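Putative efflux transporter (Bacteroides eggerthii, PDB 4L8J) probably serves as the periplasmic adaptor (membrane-fusion protein) of an efflux pump, linking an inner-membrane transporter to an outer-membrane channel, as in other HlyD-type proteins. Local coordinates at residues V41-N47 and N146-S152; A80-A85 and N111-K116; T141-E145 and G155-L159; Y193-F198 and F226-D232. One frame throughout, in Å; residues are numbered along the deposited sequence.

Contact 1: V41-N47 and N146-S152; sequences VSGQIIN and NYQRVNS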
loop_
_atom_site.group_PDB
_atom_site.type_symbol
_atom_site.label_atom_id
_atom_site.label_comp_id
_atom_site.label_asym_id
_atom_site.label_seq_id
_atom_site.Cartn_x
_atom_site.Cartn_y
_atom_site.Cartn_z
ATOM N N VAL A 41 47.967 -50.343 24.766
ATOM C CA VAL A 41 48.784 -51.465 25.255
ATOM C C VAL A 41 48.183 -52.761 24.741
ATOM O O VAL A 41 47.029 -52.768 24.329
ATOM C CB VAL A 41 48.961 -51.493 26.803
ATOM C CG1 VAL A 41 49.899 -50.392 27.268
ATOM C CG2 VAL A 41 47.629 -51.421 27.543
ATOM N N SER A 42 48.952 -53.851 24.773
ATOM C CA SER A 42 48.505 -55.181 24.368
ATOM C C SER A 42 48.176 -55.997 25.606
ATOM O O SER A 42 48.798 -55.808 26.659
ATOM C CB SER A 42 49.579 -55.880 23.535
ATOM O OG SER A 42 49.852 -55.170 22.337
ATOM N N GLY A 43 47.198 -56.880 25.490
ATOM C CA GLY A 43 46.822 -57.717 26.617
ATOM C C GLY A 43 45.556 -58.500 26.409
ATOM O O GLY A 43 45.004 -58.521 25.308
ATOM N N GLN A 44 45.107 -59.169 27.472
ATOM C CA GLN A 44 43.878 -59.948 27.457
ATOM C C GLN A 44 42.721 -59.150 28.104
ATOM O O GLN A 44 42.795 -58.814 29.292
ATOM C CB GLN A 44 44.083 -61.300 28.177
ATOM C CG GLN A 44 42.776 -62.074 28.410
ATOM C CD GLN A 44 42.983 -63.502 28.839
ATOM O OE1 GLN A 44 42.687 -64.431 28.080
ATOM N NE2 GLN A 44 43.446 -63.719 30.082
ATOM N N ILE A 45 41.635 -58.912 27.347
ATOM C CA ILE A 45 40.436 -58.242 27.883
ATOM C C ILE A 45 39.891 -59.107 29.019
ATOM O O ILE A 45 39.808 -60.314 28.859
ATOM C CB ILE A 45 39.376 -57.974 26.770
ATOM C CG1 ILE A 45 39.898 -56.898 25.787
ATOM C CG2 ILE A 45 38.017 -57.533 27.370
ATOM C CD1 ILE A 45 39.312 -56.956 24.441
ATOM N N ILE A 46 39.635 -58.521 30.189
ATOM C CA ILE A 46 39.071 -59.252 31.335
ATOM C C ILE A 46 37.732 -58.618 31.737
ATOM O O ILE A 46 37.026 -59.136 32.603
ATOM C CB ILE A 46 40.034 -59.337 32.526
ATOM C CG1 ILE A 46 40.521 -57.926 32.968
ATOM C CG2 ILE A 46 41.176 -60.343 32.228
ATOM C CD1 ILE A 46 40.962 -57.819 34.463
ATOM N N ASN A 47 37.420 -57.457 31.141
ATOM C CA ASN A 47 36.167 -56.762 31.399
ATOM C C ASN A 47 35.733 -56.020 30.141
ATOM O O ASN A 47 36.522 -55.296 29.547
ATOM C CB ASN A 47 36.284 -55.818 32.605
ATOM C CG ASN A 47 34.954 -55.337 33.143
ATOM O OD1 ASN A 47 33.897 -55.758 32.710
ATOM N ND2 ASN A 47 34.968 -54.440 34.103
ATOM N N ASN A 146 34.930 -60.753 25.648
ATOM C CA ASN A 146 35.662 -60.768 26.910
ATOM C C ASN A 146 36.587 -61.991 26.943
ATOM O O ASN A 146 36.303 -62.984 26.279
ATOM C CB ASN A 146 34.721 -60.729 28.113
ATOM C CG ASN A 146 35.407 -60.341 29.407
ATOM O OD1 ASN A 146 36.573 -59.961 29.414
ATOM N ND2 ASN A 146 34.698 -60.407 30.534
ATOM N N TYR A 147 37.736 -61.870 27.636
ATOM C CA TYR A 147 38.817 -62.866 27.779
ATOM C C TYR A 147 39.547 -63.110 26.425
ATOM O O TYR A 147 40.362 -64.026 26.328
ATOM C CB TYR A 147 38.367 -64.178 28.478
ATOM C CG TYR A 147 37.964 -63.958 29.925
ATOM C CD1 TYR A 147 38.924 -63.786 30.919
ATOM C CD2 TYR A 147 36.624 -63.834 30.286
ATOM C CE1 TYR A 147 38.560 -63.554 32.250
ATOM C CE2 TYR A 147 36.247 -63.589 31.610
ATOM C CZ TYR A 147 37.218 -63.460 32.592
ATOM O OH TYR A 147 36.849 -63.238 33.901
ATOM N N GLN A 148 39.322 -62.233 25.425
ATOM C CA GLN A 148 40.018 -62.252 24.130
ATOM C C GLN A 148 41.315 -61.410 24.242
ATOM O O GLN A 148 41.322 -60.348 24.877
ATOM C CB GLN A 148 39.097 -61.713 23.014
ATOM C CG GLN A 148 39.740 -61.391 21.652
ATOM C CD GLN A 148 38.725 -61.031 20.579
ATOM O OE1 GLN A 148 37.512 -61.242 20.719
ATOM N NE2 GLN A 148 39.197 -60.501 19.459
ATOM N N ARG A 149 42.402 -61.900 23.620
ATOM C CA ARG A 149 43.712 -61.242 23.607
ATOM C C ARG A 149 43.769 -60.278 22.423
ATOM O O ARG A 149 43.336 -60.627 21.317
ATOM C CB ARG A 149 44.847 -62.290 23.568
ATOM C CG ARG A 149 44.910 -63.132 24.843
ATOM C CD ARG A 149 46.029 -64.164 24.840
ATOM N NE ARG A 149 46.240 -64.748 26.169
ATOM C CZ ARG A 149 45.647 -65.859 26.609
ATOM N NH1 ARG A 149 44.795 -66.519 25.833
ATOM N NH2 ARG A 149 45.902 -66.315 27.830
ATOM N N VAL A 150 44.212 -59.031 22.683
ATOM C CA VAL A 150 44.280 -57.951 21.691
ATOM C C VAL A 150 45.639 -57.243 21.729
ATOM O O VAL A 150 46.346 -57.298 22.739
ATOM C CB VAL A 150 43.129 -56.897 21.853
ATOM C CG1 VAL A 150 41.758 -57.512 21.596
ATOM C CG2 VAL A 150 43.178 -56.197 23.217
ATOM N N ASN A 151 45.948 -56.514 20.642
ATOM C CA ASN A 151 47.148 -55.697 20.487
ATOM C C ASN A 151 46.774 -54.219 20.569
ATOM O O ASN A 151 45.587 -53.890 20.619
ATOM C CB ASN A 151 47.825 -55.990 19.131
ATOM C CG ASN A 151 48.185 -57.436 18.898
ATOM O OD1 ASN A 151 48.963 -58.041 19.648
ATOM N ND2 ASN A 151 47.640 -58.014 17.833
ATOM N N SER A 152 47.774 -53.325 20.555
ATOM C CA SER A 152 47.533 -51.886 20.534
ATOM C C SER A 152 46.948 -51.518 19.195
ATOM O O SER A 152 47.292 -52.142 18.188
ATOM C CB SER A 152 48.826 -51.112 20.769
ATOM O OG SER A 152 49.400 -51.485 22.007
#
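Start at Val41, whose CA-CB bond points away while its backbone runs beside Ser152. Next, Ser42 OG takes a weak hydrogen bond from Ser152 N at 3.3 Å. Gly43 then makes the regular antiparallel pair with Val150: Gly43 N to Val150 O is 2.9 Å, and Val150 N to Gly43 O is 2.8 Å. Gln44 stands opposite Arg149 as a non-hydrogen-bonded pair, the end of its side chain lying close to the Arg149 guanidinium. At Ile45 the ladder loosens: Ile45 N still donates to Gln148 O at 2.9 Å, but Tyr147 N reaches Ile45 O only in a weak bond, while Ile45 CD1 packs on Val150 CG1 at 3.8 Å. Ile46 CG2 lies 4.1 Å from Tyr147 CE1. Ile46 and Asn47 together face Ala64 in a classic beta bulge. The short strand 149-150 thus forms an edge of a four-stranded sheet of the barrel-sandwich (lipoyl-like) domain, with strand 61-65 on the far side of 43-47 and Ile45 and Val150 meeting Ile156 of strand 155-161.

Contact 2: A80-A85 and N111-K116; sequences AYETAA and NYQKAK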
loop_
_atom_site.group_PDB
_atom_site.type_symbol
_atom_site.label_atom_id
_atom_site.label_comp_id
_atom_site.label_asym_id
_atom_site.label_seq_id
_atom_site.Cartn_x
_atom_site.Cartn_y
_atom_site.Cartn_z
ATOM N N ALA A 80 63.163 -48.965 40.965
ATOM C CA ALA A 80 64.367 -48.501 40.256
ATOM C C ALA A 80 64.426 -46.964 40.191
ATOM O O ALA A 80 65.496 -46.396 40.380
ATOM C CB ALA A 80 64.434 -49.099 38.860
ATOM N N TYR A 81 63.273 -46.295 40.003
ATOM C CA TYR A 81 63.192 -44.835 39.979
ATOM C C TYR A 81 63.496 -44.269 41.348
ATOM O O TYR A 81 64.246 -43.313 41.442
ATOM C CB TYR A 81 61.807 -44.340 39.499
ATOM C CG TYR A 81 61.620 -42.852 39.689
ATOM C CD1 TYR A 81 62.167 -41.940 38.789
ATOM C CD2 TYR A 81 60.957 -42.348 40.805
ATOM C CE1 TYR A 81 62.050 -40.567 38.987
ATOM C CE2 TYR A 81 60.831 -40.975 41.014
ATOM C CZ TYR A 81 61.380 -40.088 40.099
ATOM O OH TYR A 81 61.245 -38.734 40.283
ATOM N N GLU A 82 62.889 -44.829 42.407
ATOM C CA GLU A 82 63.088 -44.366 43.778
ATOM C C GLU A 82 64.553 -44.486 44.223
ATOM O O GLU A 82 65.047 -43.566 44.881
ATOM C CB GLU A 82 62.180 -45.124 44.735
ATOM C CG GLU A 82 60.749 -44.623 44.644
ATOM C CD GLU A 82 59.705 -45.472 45.337
ATOM O OE1 GLU A 82 60.079 -46.426 46.057
ATOM O OE2 GLU A 82 58.504 -45.165 45.163
ATOM N N THR A 83 65.242 -45.598 43.859
ATOM C CA THR A 83 66.671 -45.799 44.168
ATOM C C THR A 83 67.516 -44.788 43.374
ATOM O O THR A 83 68.418 -44.181 43.950
ATOM C CB THR A 83 67.116 -47.248 43.858
ATOM O OG1 THR A 83 66.317 -48.158 44.594
ATOM C CG2 THR A 83 68.589 -47.504 44.191
ATOM N N ALA A 84 67.238 -44.604 42.065
ATOM C CA ALA A 84 68.015 -43.655 41.245
ATOM C C ALA A 84 67.821 -42.225 41.730
ATOM O O ALA A 84 68.786 -41.467 41.763
ATOM C CB ALA A 84 67.633 -43.766 39.779
ATOM N N ALA A 85 66.589 -41.863 42.138
ATOM C CA ALA A 85 66.297 -40.518 42.645
ATOM C C ALA A 85 67.059 -40.242 43.966
ATOM O O ALA A 85 67.632 -39.168 44.128
ATOM C CB ALA A 85 64.783 -40.344 42.840
ATOM N N ASN A 111 71.595 -42.017 34.732
ATOM C CA ASN A 111 70.873 -43.177 35.271
ATOM C C ASN A 111 69.482 -42.802 35.788
ATOM O O ASN A 111 68.528 -43.568 35.625
ATOM C CB ASN A 111 71.671 -43.830 36.397
ATOM C CG ASN A 111 72.844 -44.681 35.952
ATOM O OD1 ASN A 111 73.029 -44.968 34.762
ATOM N ND2 ASN A 111 73.650 -45.145 36.918
ATOM N N TYR A 112 69.367 -41.622 36.407
ATOM C CA TYR A 112 68.104 -41.110 36.931
ATOM C C TYR A 112 67.122 -40.845 35.786
ATOM O O TYR A 112 65.967 -41.246 35.890
ATOM C CB TYR A 112 68.352 -39.838 37.758
ATOM C CG TYR A 112 67.090 -39.085 38.107
ATOM C CD1 TYR A 112 66.250 -39.527 39.129
ATOM C CD2 TYR A 112 66.694 -37.973 37.370
ATOM C CE1 TYR A 112 65.058 -38.867 39.420
ATOM C CE2 TYR A 112 65.501 -37.311 37.647
ATOM C CZ TYR A 112 64.700 -37.745 38.691
ATOM O OH TYR A 112 63.527 -37.086 38.968
ATOM N N GLN A 113 67.564 -40.172 34.701
ATOM C CA GLN A 113 66.680 -39.896 33.566
ATOM C C GLN A 113 66.213 -41.207 32.910
ATOM O O GLN A 113 65.049 -41.315 32.555
ATOM C CB GLN A 113 67.345 -38.965 32.536
ATOM C CG GLN A 113 67.788 -37.598 33.136
ATOM C CD GLN A 113 66.708 -36.557 33.442
ATOM O OE1 GLN A 113 65.492 -36.821 33.457
ATOM N NE2 GLN A 113 67.145 -35.329 33.700
ATOM N N LYS A 114 67.111 -42.208 32.792
ATOM C CA LYS A 114 66.792 -43.535 32.253
ATOM C C LYS A 114 65.699 -44.176 33.106
ATOM O O LYS A 114 64.686 -44.589 32.562
ATOM C CB LYS A 114 68.059 -44.424 32.204
ATOM C CG LYS A 114 68.986 -44.055 31.041
ATOM C CD LYS A 114 70.459 -44.423 31.302
ATOM C CE LYS A 114 71.408 -43.926 30.225
ATOM N NZ LYS A 114 71.444 -42.436 30.117
ATOM N N ALA A 115 65.883 -44.198 34.445
ATOM C CA ALA A 115 64.924 -44.741 35.409
ATOM C C ALA A 115 63.592 -43.971 35.364
ATOM O O ALA A 115 62.538 -44.590 35.387
ATOM C CB ALA A 115 65.509 -44.700 36.806
ATOM N N LYS A 116 63.655 -42.627 35.265
ATOM C CA LYS A 116 62.493 -41.743 35.167
ATOM C C LYS A 116 61.678 -42.064 33.910
ATOM O O LYS A 116 60.465 -42.233 34.010
ATOM C CB LYS A 116 62.929 -40.258 35.171
ATOM C CG LYS A 116 61.761 -39.288 35.221
ATOM C CD LYS A 116 62.197 -37.849 35.438
ATOM C CE LYS A 116 61.027 -36.975 35.804
ATOM N NZ LYS A 116 60.389 -37.397 37.085
#
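Ala84 and Ala115 meet at the middle of this interface, CB to CB at 3.8 Å, in the antiparallel helical hairpin characteristic of membrane-fusion proteins. Helices 68-95 and 102-127 are its two arms; the short segments here run 157° apart in direction, their axes 8.6 Å from each other at closest approach. Such small side chains let the backbones come near: Ala84 CB is 3.9 Å from Tyr112 CA, and Ala115 CB is 3.9 Å from Tyr81 CA, a nearly symmetrical exchange. Farther out, Tyr112 lies along the other helix, its CE1 3.7 Å from Ala85 CB. The rings of Tyr81 and Tyr112 approach obliquely, centroids 5.5 Å apart and planes at 42°, and Tyr81 also meets the ring of Tyr119. At the polar edge the Lys116 side chain brings its NZ to 3.6 Å from Tyr81 OH; that NZ is weakly hydrogen-bonded to a glycerol, probably from the crystallisation liquor. Here the two tyrosines close the pairing with a hydrogen bond between Tyr81 OH and Tyr112 OH, 3.1 Å long.

Contact 3: T141-E145 and G155-L159; sequences TRLVE and GIVRL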
loop_
_atom_site.group_PDB
_atom_site.type_symbol
_atom_site.label_atom_id
_atom_site.label_comp_id
_atom_site.label_asym_id
_atom_site.label_seq_id
_atom_site.Cartn_x
_atom_site.Cartn_y
_atom_site.Cartn_z
ATOM N N THR A 141 29.139 -50.552 17.665
ATOM C CA THR A 141 29.543 -51.946 17.486
ATOM C C THR A 141 30.569 -52.382 18.533
ATOM O O THR A 141 31.491 -51.639 18.858
ATOM C CB THR A 141 30.137 -52.169 16.053
ATOM O OG1 THR A 141 29.356 -51.494 15.069
ATOM C CG2 THR A 141 30.250 -53.641 15.672
ATOM N N ARG A 142 30.415 -53.610 19.012
ATOM C CA ARG A 142 31.334 -54.301 19.896
ATOM C C ARG A 142 32.150 -55.250 19.011
ATOM O O ARG A 142 31.585 -56.199 18.448
ATOM C CB ARG A 142 30.550 -55.046 20.973
ATOM C CG ARG A 142 31.350 -55.318 22.211
ATOM C CD ARG A 142 30.400 -55.529 23.349
ATOM N NE ARG A 142 30.260 -56.945 23.634
ATOM C CZ ARG A 142 30.060 -57.442 24.847
ATOM N NH1 ARG A 142 29.924 -56.632 25.891
ATOM N NH2 ARG A 142 29.974 -58.746 25.023
ATOM N N LEU A 143 33.458 -54.961 18.843
ATOM C CA LEU A 143 34.344 -55.679 17.916
ATOM C C LEU A 143 35.095 -56.865 18.507
ATOM O O LEU A 143 35.671 -57.661 17.753
ATOM C CB LEU A 143 35.366 -54.690 17.330
ATOM C CG LEU A 143 34.778 -53.484 16.602
ATOM C CD1 LEU A 143 35.841 -52.450 16.336
ATOM C CD2 LEU A 143 34.078 -53.896 15.307
ATOM N N VAL A 144 35.115 -56.986 19.836
ATOM C CA VAL A 144 35.842 -58.051 20.521
ATOM C C VAL A 144 34.938 -58.716 21.547
ATOM O O VAL A 144 33.835 -58.244 21.787
ATOM C CB VAL A 144 37.148 -57.498 21.188
ATOM C CG1 VAL A 144 38.228 -57.210 20.150
ATOM C CG2 VAL A 144 36.856 -56.244 22.013
ATOM N N GLU A 145 35.431 -59.787 22.166
ATOM C CA GLU A 145 34.762 -60.554 23.214
ATOM C C GLU A 145 35.565 -60.481 24.494
ATOM O O GLU A 145 36.771 -60.239 24.434
ATOM C CB GLU A 145 34.609 -62.033 22.789
ATOM C CG GLU A 145 33.582 -62.272 21.700
ATOM C CD GLU A 145 32.260 -62.808 22.209
ATOM O OE1 GLU A 145 32.258 -63.888 22.845
ATOM O OE2 GLU A 145 31.221 -62.153 21.957
ATOM N N GLY A 155 40.829 -52.508 17.154
ATOM C CA GLY A 155 39.489 -52.010 17.436
ATOM C C GLY A 155 38.775 -52.797 18.518
ATOM O O GLY A 155 38.732 -54.030 18.459
ATOM N N ILE A 156 38.264 -52.091 19.544
ATOM C CA ILE A 156 37.553 -52.739 20.648
ATOM C C ILE A 156 36.044 -52.486 20.447
ATOM O O ILE A 156 35.253 -53.424 20.473
ATOM C CB ILE A 156 38.101 -52.266 22.021
ATOM C CG1 ILE A 156 39.640 -52.527 22.163
ATOM C CG2 ILE A 156 37.296 -52.836 23.197
ATOM C CD1 ILE A 156 40.163 -53.990 22.115
ATOM N N VAL A 157 35.669 -51.219 20.239
ATOM C CA VAL A 157 34.315 -50.778 19.945
ATOM C C VAL A 157 34.365 -49.613 18.946
ATOM O O VAL A 157 35.394 -48.939 18.822
ATOM C CB VAL A 157 33.457 -50.364 21.193
ATOM C CG1 VAL A 157 33.222 -51.515 22.172
ATOM C CG2 VAL A 157 33.988 -49.099 21.882
ATOM N N ARG A 158 33.220 -49.353 18.295
ATOM C CA ARG A 158 32.965 -48.217 17.411
ATOM C C ARG A 158 31.988 -47.354 18.166
ATOM O O ARG A 158 30.901 -47.816 18.486
ATOM C CB ARG A 158 32.430 -48.671 16.033
ATOM C CG ARG A 158 33.435 -49.552 15.292
ATOM C CD ARG A 158 32.882 -50.218 14.051
ATOM N NE ARG A 158 33.953 -50.896 13.319
ATOM C CZ ARG A 158 33.820 -51.431 12.111
ATOM N NH1 ARG A 158 32.658 -51.367 11.473
ATOM N NH2 ARG A 158 34.851 -52.029 11.527
ATOM N N LEU A 159 32.431 -46.165 18.576
ATOM C CA LEU A 159 31.675 -45.204 19.361
ATOM C C LEU A 159 31.277 -43.990 18.483
ATOM O O LEU A 159 32.158 -43.352 17.891
ATOM C CB LEU A 159 32.552 -44.748 20.556
ATOM C CG LEU A 159 31.958 -43.695 21.518
ATOM C CD1 LEU A 159 30.879 -44.289 22.399
ATOM C CD2 LEU A 159 33.030 -43.066 22.385
#
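Leu143, Arg158 and Thr141 carry most of the buried surface, and they show how strand 137-142 ends against strand 155-161 in the barrel-sandwich domain. Thr141 forms an antiparallel hydrogen-bonded pair with Arg158, one residue before the strand ends at Arg142: Arg158 N gives a 2.9 Å bond to Thr141 O, whereas the return bond from Thr141 N to Arg158 O is stretched to 3.4 Å and weak. Their side chains share one face of the sheet, where Thr141 OG1 comes within 3.9 Å of Arg158 CD. Leu143 continues the backbone pairing just past the strand, its N bonded to Ile156 O at 2.9 Å, and its side chain covers Arg158: Leu143 CD2 lies over one face of the guanidinium, 3.6 Å from Arg158 NE. The same leucine crowds Gly155, where a modelled CB would clash with Leu143 CD1. Arg142 and Val157 occupy the other face as a non-hydrogen-bonded pair, the arginine reaching on to Val50 O. Beyond them Val144 CG2 packs on Ile156 CG2 at 3.6 Å, both residues also touching Ile45. No salt bridge joins the two segments: backbone bonds set the register, and aliphatic carbon rests against an arginine at the partly exposed side, while valine and isoleucine bury the interior.

Contact 4: Y193-F198 and F226-D232; sequences YKGTVF and FDRTIYD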
loop_
_atom_site.group_PDB
_atom_site.type_symbol
_atom_site.label_atom_id
_atom_site.label_comp_id
_atom_site.label_asym_id
_atom_site.label_seq_id
_atom_site.Cartn_x
_atom_site.Cartn_y
_atom_site.Cartn_z
ATOM N N TYR A 193 8.877 -38.616 14.054
ATOM C CA TYR A 193 8.238 -38.176 15.293
ATOM C C TYR A 193 7.393 -36.931 15.064
ATOM O O TYR A 193 7.589 -35.894 15.718
ATOM C CB TYR A 193 9.303 -37.898 16.366
ATOM C CG TYR A 193 10.111 -39.111 16.750
ATOM C CD1 TYR A 193 9.597 -40.073 17.614
ATOM C CD2 TYR A 193 11.410 -39.284 16.281
ATOM C CE1 TYR A 193 10.354 -41.179 17.999
ATOM C CE2 TYR A 193 12.171 -40.391 16.649
ATOM C CZ TYR A 193 11.633 -41.344 17.495
ATOM O OH TYR A 193 12.386 -42.441 17.844
ATOM N N LYS A 194 6.471 -37.015 14.111
ATOM C CA LYS A 194 5.596 -35.897 13.778
ATOM C C LYS A 194 4.721 -35.471 14.978
ATOM O O LYS A 194 4.367 -36.298 15.821
ATOM C CB LYS A 194 4.746 -36.240 12.548
ATOM C CG LYS A 194 5.496 -35.873 11.268
ATOM C CD LYS A 194 4.831 -36.347 10.004
ATOM C CE LYS A 194 5.388 -35.587 8.821
ATOM N NZ LYS A 194 4.894 -36.117 7.523
ATOM N N GLY A 195 4.471 -34.166 15.069
ATOM C CA GLY A 195 3.675 -33.554 16.127
ATOM C C GLY A 195 4.478 -32.852 17.201
ATOM O O GLY A 195 3.933 -32.025 17.942
ATOM N N THR A 196 5.774 -33.191 17.323
ATOM C CA THR A 196 6.630 -32.550 18.321
ATOM C C THR A 196 7.704 -31.735 17.581
ATOM O O THR A 196 8.404 -32.231 16.689
ATOM C CB THR A 196 7.161 -33.533 19.389
ATOM O OG1 THR A 196 8.181 -32.894 20.167
ATOM C CG2 THR A 196 7.671 -34.826 18.811
ATOM N N VAL A 197 7.789 -30.466 17.953
ATOM C CA VAL A 197 8.666 -29.487 17.343
ATOM C C VAL A 197 9.801 -29.156 18.306
ATOM O O VAL A 197 9.563 -28.944 19.500
ATOM C CB VAL A 197 7.793 -28.259 16.963
ATOM C CG1 VAL A 197 8.628 -27.036 16.625
ATOM C CG2 VAL A 197 6.843 -28.599 15.822
ATOM N N PHE A 198 11.039 -29.142 17.792
ATOM C CA PHE A 198 12.217 -28.839 18.583
ATOM C C PHE A 198 12.927 -27.587 18.088
ATOM O O PHE A 198 13.126 -27.429 16.885
ATOM C CB PHE A 198 13.208 -30.020 18.563
ATOM C CG PHE A 198 12.639 -31.317 19.080
ATOM C CD1 PHE A 198 12.661 -31.613 20.440
ATOM C CD2 PHE A 198 12.113 -32.266 18.202
ATOM C CE1 PHE A 198 12.149 -32.834 20.915
ATOM C CE2 PHE A 198 11.577 -33.459 18.676
ATOM C CZ PHE A 198 11.609 -33.744 20.028
ATOM N N PHE A 226 14.453 -32.394 23.847
ATOM C CA PHE A 226 15.044 -33.372 22.940
ATOM C C PHE A 226 15.831 -34.415 23.714
ATOM O O PHE A 226 17.045 -34.286 23.912
ATOM C CB PHE A 226 15.918 -32.721 21.845
ATOM C CG PHE A 226 16.282 -33.707 20.755
ATOM C CD1 PHE A 226 15.305 -34.243 19.924
ATOM C CD2 PHE A 226 17.598 -34.107 20.570
ATOM C CE1 PHE A 226 15.635 -35.165 18.931
ATOM C CE2 PHE A 226 17.932 -35.018 19.567
ATOM C CZ PHE A 226 16.945 -35.550 18.759
ATOM N N ASP A 227 15.101 -35.441 24.174
ATOM C CA ASP A 227 15.606 -36.595 24.918
ATOM C C ASP A 227 15.825 -37.714 23.906
ATOM O O ASP A 227 14.860 -38.204 23.310
ATOM C CB ASP A 227 14.575 -36.977 25.996
ATOM C CG ASP A 227 15.040 -37.918 27.091
ATOM O OD1 ASP A 227 16.033 -38.656 26.867
ATOM O OD2 ASP A 227 14.385 -37.952 28.157
ATOM N N ARG A 228 17.093 -38.074 23.660
ATOM C CA ARG A 228 17.451 -39.078 22.651
ATOM C C ARG A 228 17.092 -40.517 23.077
ATOM O O ARG A 228 17.083 -41.415 22.228
ATOM C CB ARG A 228 18.929 -38.967 22.270
ATOM C CG ARG A 228 19.236 -37.653 21.553
ATOM C CD ARG A 228 20.681 -37.537 21.121
ATOM N NE ARG A 228 20.936 -38.299 19.902
ATOM C CZ ARG A 228 21.877 -37.994 19.016
ATOM N NH1 ARG A 228 22.639 -36.921 19.190
ATOM N NH2 ARG A 228 22.038 -38.738 17.927
ATOM N N THR A 229 16.740 -40.723 24.363
ATOM C CA THR A 229 16.256 -42.014 24.864
ATOM C C THR A 229 14.797 -42.191 24.394
ATOM O O THR A 229 14.367 -43.323 24.185
ATOM C CB THR A 229 16.389 -42.130 26.396
ATOM O OG1 THR A 229 15.350 -41.384 27.028
ATOM C CG2 THR A 229 17.759 -41.688 26.915
ATOM N N ILE A 230 14.049 -41.063 24.230
ATOM C CA ILE A 230 12.658 -41.028 23.745
ATOM C C ILE A 230 12.652 -40.845 22.218
ATOM O O ILE A 230 11.993 -41.613 21.513
ATOM C CB ILE A 230 11.821 -39.915 24.448
ATOM C CG1 ILE A 230 11.800 -40.096 25.978
ATOM C CG2 ILE A 230 10.395 -39.819 23.872
ATOM C CD1 ILE A 230 11.439 -38.800 26.774
ATOM N N TYR A 231 13.356 -39.805 21.716
ATOM C CA TYR A 231 13.418 -39.502 20.282
ATOM C C TYR A 231 14.713 -40.050 19.693
ATOM O O TYR A 231 15.747 -39.381 19.711
ATOM C CB TYR A 231 13.263 -37.989 20.031
ATOM C CG TYR A 231 12.035 -37.405 20.690
ATOM C CD1 TYR A 231 10.779 -37.545 20.111
ATOM C CD2 TYR A 231 12.128 -36.720 21.901
ATOM C CE1 TYR A 231 9.645 -37.014 20.715
ATOM C CE2 TYR A 231 10.999 -36.182 22.515
ATOM C CZ TYR A 231 9.759 -36.326 21.913
ATOM O OH TYR A 231 8.635 -35.820 22.516
ATOM N N ASP A 232 14.638 -41.288 19.178
ATOM C CA ASP A 232 15.766 -42.016 18.603
ATOM C C ASP A 232 15.932 -41.626 17.137
ATOM O O ASP A 232 15.381 -42.266 16.237
ATOM C CB ASP A 232 15.563 -43.540 18.774
ATOM C CG ASP A 232 16.799 -44.365 18.496
ATOM O OD1 ASP A 232 17.834 -44.130 19.165
ATOM O OD2 ASP A 232 16.731 -45.261 17.624
#
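Tyr231 is the bump here, pushing into the hollow bounded by Tyr193, Thr196 and Phe198. An edge of its ring meets the face of Tyr193, Tyr193 CD1 and Tyr231 CD1 being 3.7 Å apart, and the planes stand at 85°. Its own face receives the edge of Phe198, whose CZ comes to 3.5 Å from Tyr231 CE2, while Thr196 CG2 sits 3.5 Å from Tyr231 CE1. The hollow owes its form to a type II beta turn from Tyr193 to Thr196, with Gly195 at backbone angles where a side chain would jam against the preceding carbonyl. These two loops, one leading from strand 185-190 into 198-205 and the other joining 215-221 to 238-246, lie beside the six-stranded antiparallel barrel, and their four rings form an aromatic cluster of successive T-shaped (edge-to-face) pairs. Phe226 extends the series, turning its edge to the face of Phe198, with Phe198 CE1 3.6 Å from Phe226 CD1. On the Tyr193 side, Tyr231 CA also rests over that ring in a CH-pi contact, 4.1 Å from its centroid. Past the ring, Tyr193 OH accepts a hydrogen bond from Asp232 N at 2.9 Å.

The chain is long and thin, and the contacts are strung along it. Contacts 1 and 3 belong together: their centres are 12 Å apart, their segments alternate in sequence, and they share an apolar interior where Ile45 CD1 meets Val144 CG2 at 3.5 Å and Val150 CG2 meets Ile156 CD1 at 3.9 Å. Contact 2 lies out on the hairpin, inserted in sequence between the segments of contact 1, with centres 30 Å apart and nearest atoms about 15 Å apart. Contact 4 marks the barrel at the other end of this series, its centre 28 Å from that of contact 3 and 58 Å from that of contact 2.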